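Side-chain contact in N-acetylneuraminic acid outer membrane channel protein NanC (Escherichia coli, PDB 2WJR), which forms a weakly anion-selective, high-conductance outer membrane channel through which N-acetylneuraminic acid enters the bacterium: residues A[136-139]-A[140-143]. The protein carries 1 engineered substitution. Sequence-based numbering, arbitrary orientation.
Sequences HINS and DFTF. With OCT (N-octane), chain F.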
ATOM      1  N   HIS A 136      -6.854  18.111  -2.244  1.00 24.36           N
ATOM      2  CA  HIS A 136      -6.736  19.104  -1.179  1.00 25.42           C
ATOM      3  C   HIS A 136      -7.990  19.959  -1.240  1.00 25.90           C
ATOM      4  O   HIS A 136      -8.124  20.846  -2.098  1.00 26.68           O
ATOM      5  CB  HIS A 136      -5.475  19.948  -1.375  1.00 25.47           C
ATOM      6  CG  HIS A 136      -4.215  19.146  -1.420  1.00 27.49           C
ATOM      7  ND1 HIS A 136      -3.813  18.324  -0.385  1.00 29.20           N
ATOM      8  CD2 HIS A 136      -3.250  19.057  -2.369  1.00 29.60           C
ATOM      9  CE1 HIS A 136      -2.660  17.757  -0.699  1.00 29.76           C
ATOM     10  NE2 HIS A 136      -2.304  18.173  -1.904  1.00 29.20           N
ATOM     11  N   ILE A 137      -8.925  19.638  -0.352  1.00 27.42           N
ATOM     12  CA  ILE A 137     -10.266  20.228  -0.339  1.00 27.87           C
ATOM     13  C   ILE A 137     -10.166  21.690   0.113  1.00 28.55           C
ATOM     14  O   ILE A 137     -10.670  22.599  -0.544  1.00 28.23           O
ATOM     15  CB  ILE A 137     -11.190  19.473   0.634  1.00 28.34           C
ATOM     16  CG1 ILE A 137     -11.344  18.007   0.217  1.00 29.37           C
ATOM     17  CG2 ILE A 137     -12.559  20.139   0.707  1.00 28.39           C
ATOM     18  CD1 ILE A 137     -11.885  17.162   1.314  1.00 30.32           C
ATOM     19  N   ASN A 138      -9.484  21.891   1.229  1.00 28.64           N
ATOM     20  CA  ASN A 138      -9.238  23.246   1.751  1.00 28.75           C
ATOM     21  C   ASN A 138      -7.997  23.225   2.640  1.00 29.08           C
ATOM     22  O   ASN A 138      -7.275  22.213   2.691  1.00 28.72           O
ATOM     23  CB  ASN A 138     -10.494  23.803   2.457  1.00 28.30           C
ATOM     24  CG  ASN A 138     -10.896  23.011   3.696  1.00 28.83           C
ATOM     25  OD1 ASN A 138     -10.089  22.332   4.310  1.00 30.21           O
ATOM     26  ND2 ASN A 138     -12.163  23.123   4.085  1.00 31.77           N
ATOM     27  N   SER A 139      -7.718  24.331   3.331  1.00 28.86           N
ATOM     28  CA  SER A 139      -6.500  24.391   4.126  1.00 28.92           C
ATOM     29  C   SER A 139      -6.503  23.343   5.232  1.00 28.34           C
ATOM     30  O   SER A 139      -5.447  22.929   5.656  1.00 28.98           O
ATOM     31  CB  SER A 139      -6.252  25.810   4.694  1.00 29.22           C
ATOM     32  OG  SER A 139      -7.394  26.289   5.383  1.00 30.27           O
ATOM     33  N   ASP A 140      -7.674  22.899   5.687  1.00 27.99           N
ATOM     34  CA  ASP A 140      -7.735  21.957   6.797  1.00 27.61           C
ATOM     35  C   ASP A 140      -7.671  20.488   6.362  1.00 26.73           C
ATOM     36  O   ASP A 140      -7.148  19.663   7.099  1.00 26.81           O
ATOM     37  CB  ASP A 140      -9.023  22.147   7.596  1.00 28.20           C
ATOM     38  CG  ASP A 140      -9.030  23.435   8.427  1.00 30.98           C
ATOM     39  OD1 ASP A 140      -7.947  23.878   8.888  1.00 32.77           O
ATOM     40  OD2 ASP A 140     -10.143  23.971   8.631  1.00 34.46           O
ATOM     41  N   PHE A 141      -8.220  20.172   5.194  1.00 25.62           N
ATOM     42  CA  PHE A 141      -8.508  18.759   4.842  1.00 25.29           C
ATOM     43  C   PHE A 141      -8.032  18.353   3.461  1.00 24.30           C
ATOM     44  O   PHE A 141      -8.184  19.089   2.489  1.00 23.64           O
ATOM     45  CB  PHE A 141     -10.016  18.481   4.919  1.00 25.34           C
ATOM     46  CG  PHE A 141     -10.586  18.570   6.303  1.00 26.91           C
ATOM     47  CD1 PHE A 141     -11.397  19.645   6.668  1.00 28.45           C
ATOM     48  CD2 PHE A 141     -10.335  17.584   7.231  1.00 27.03           C
ATOM     49  CE1 PHE A 141     -11.923  19.734   7.955  1.00 30.20           C
ATOM     50  CE2 PHE A 141     -10.869  17.666   8.537  1.00 30.14           C
ATOM     51  CZ  PHE A 141     -11.660  18.739   8.886  1.00 30.34           C
ATOM     52  N   THR A 142      -7.505  17.133   3.383  1.00 23.80           N
ATOM     53  CA  THR A 142      -7.150  16.503   2.119  1.00 23.53           C
ATOM     54  C   THR A 142      -7.808  15.126   2.123  1.00 23.04           C
ATOM     55  O   THR A 142      -7.776  14.430   3.137  1.00 22.12           O
ATOM     56  CB  THR A 142      -5.627  16.369   1.985  1.00 24.41           C
ATOM     57  OG1 THR A 142      -5.052  17.673   1.831  1.00 24.53           O
ATOM     58  CG2 THR A 142      -5.235  15.485   0.775  1.00 23.80           C
ATOM     59  N   PHE A 143      -8.449  14.794   1.014  1.00 22.26           N
ATOM     60  CA  PHE A 143      -9.053  13.484   0.814  1.00 23.38           C
ATOM     61  C   PHE A 143      -8.214  12.725  -0.196  1.00 22.82           C
ATOM     62  O   PHE A 143      -7.893  13.245  -1.275  1.00 23.17           O
ATOM     63  CB  PHE A 143     -10.492  13.612   0.321  1.00 23.73           C
ATOM     64  CG  PHE A 143     -11.069  12.320  -0.182  1.00 27.23           C
ATOM     65  CD1 PHE A 143     -11.618  11.414   0.702  1.00 29.36           C
ATOM     66  CD2 PHE A 143     -11.026  12.002  -1.548  1.00 29.91           C
ATOM     67  CE1 PHE A 143     -12.139  10.194   0.237  1.00 30.90           C
ATOM     68  CE2 PHE A 143     -11.538  10.789  -2.020  1.00 32.07           C
ATOM     69  CZ  PHE A 143     -12.100   9.896  -1.124  1.00 31.30           C
TER
HETATM   70  C1  OCT F1220     -14.158  13.860  -0.734  1.00 53.82           C
HETATM   71  C2  OCT F1220     -14.581  14.212  -2.161  1.00 54.34           C
HETATM   72  C3  OCT F1220     -14.941  15.696  -2.292  1.00 54.39           C
HETATM   73  C4  OCT F1220     -16.065  16.131  -1.336  1.00 54.90           C
HETATM   74  C5  OCT F1220     -15.708  17.384  -0.524  1.00 55.65           C
HETATM   75  C6  OCT F1220     -16.581  18.587  -0.894  1.00 55.83           C
HETATM   76  C7  OCT F1220     -17.154  19.255   0.358  1.00 55.92           C
HETATM   77  C8  OCT F1220     -16.058  19.939   1.178  1.00 56.49           C
HETATM   78  O   HOH W   1      -5.393  20.376   1.867  1.00 36.10           O
HETATM   79  O   HOH W   2      -6.778  26.050   8.198  1.00 43.24           O
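Asn138 holds its CG between its own backbone N and carbonyl carbon (chi1 64°), and this folds the carboxamide back over the start of the next strand. There OD1 takes two backbone N-H groups: Asp140 N at 2.8 Å, from above the amide plane, and Phe141 N at 3.0 Å, almost in line with the CG-OD1 bond. At the base of the turn His136 and Thr142 lie side by side, an antiparallel non-hydrogen-bonded pair. His136 CG and Thr142 OG1 each stand anti to their own carbonyl carbon (chi1 -58° and -69°), which points ring and hydroxyl the same way, and His136 ND1 meets Thr142 OG1 at 2.6 Å in the imidazole plane, along a nearly straight bond whose donor may be either atom. Residues 136-140 make a periplasmic turn of the KdgM-family barrel, linking antiparallel neighbours 126-136 and 141-152; Phe141 to Phe143 already lie in the transmembrane part. The turn carries a classic beta bulge: Ile137 and Asn138 both face Phe141, whose O accepts from Ile137 N at 3.0 Å and, weakly, from Asn138 N. Water 1 joins Asn138 O to Thr142 OG1, a hydroxyl also bonded to His175 NE2. Beside the bulge, Ile137 CD1 packs on Phe143 CB (3.9 Å). A bound n-octane lies against both residues, its C1 over one face of the Phe143 ring and its C8 3.5 Å from Ile137 CG2, while strand 164-174 supplies Leu172 and Phe170 as neighbours for Phe141 and Phe143.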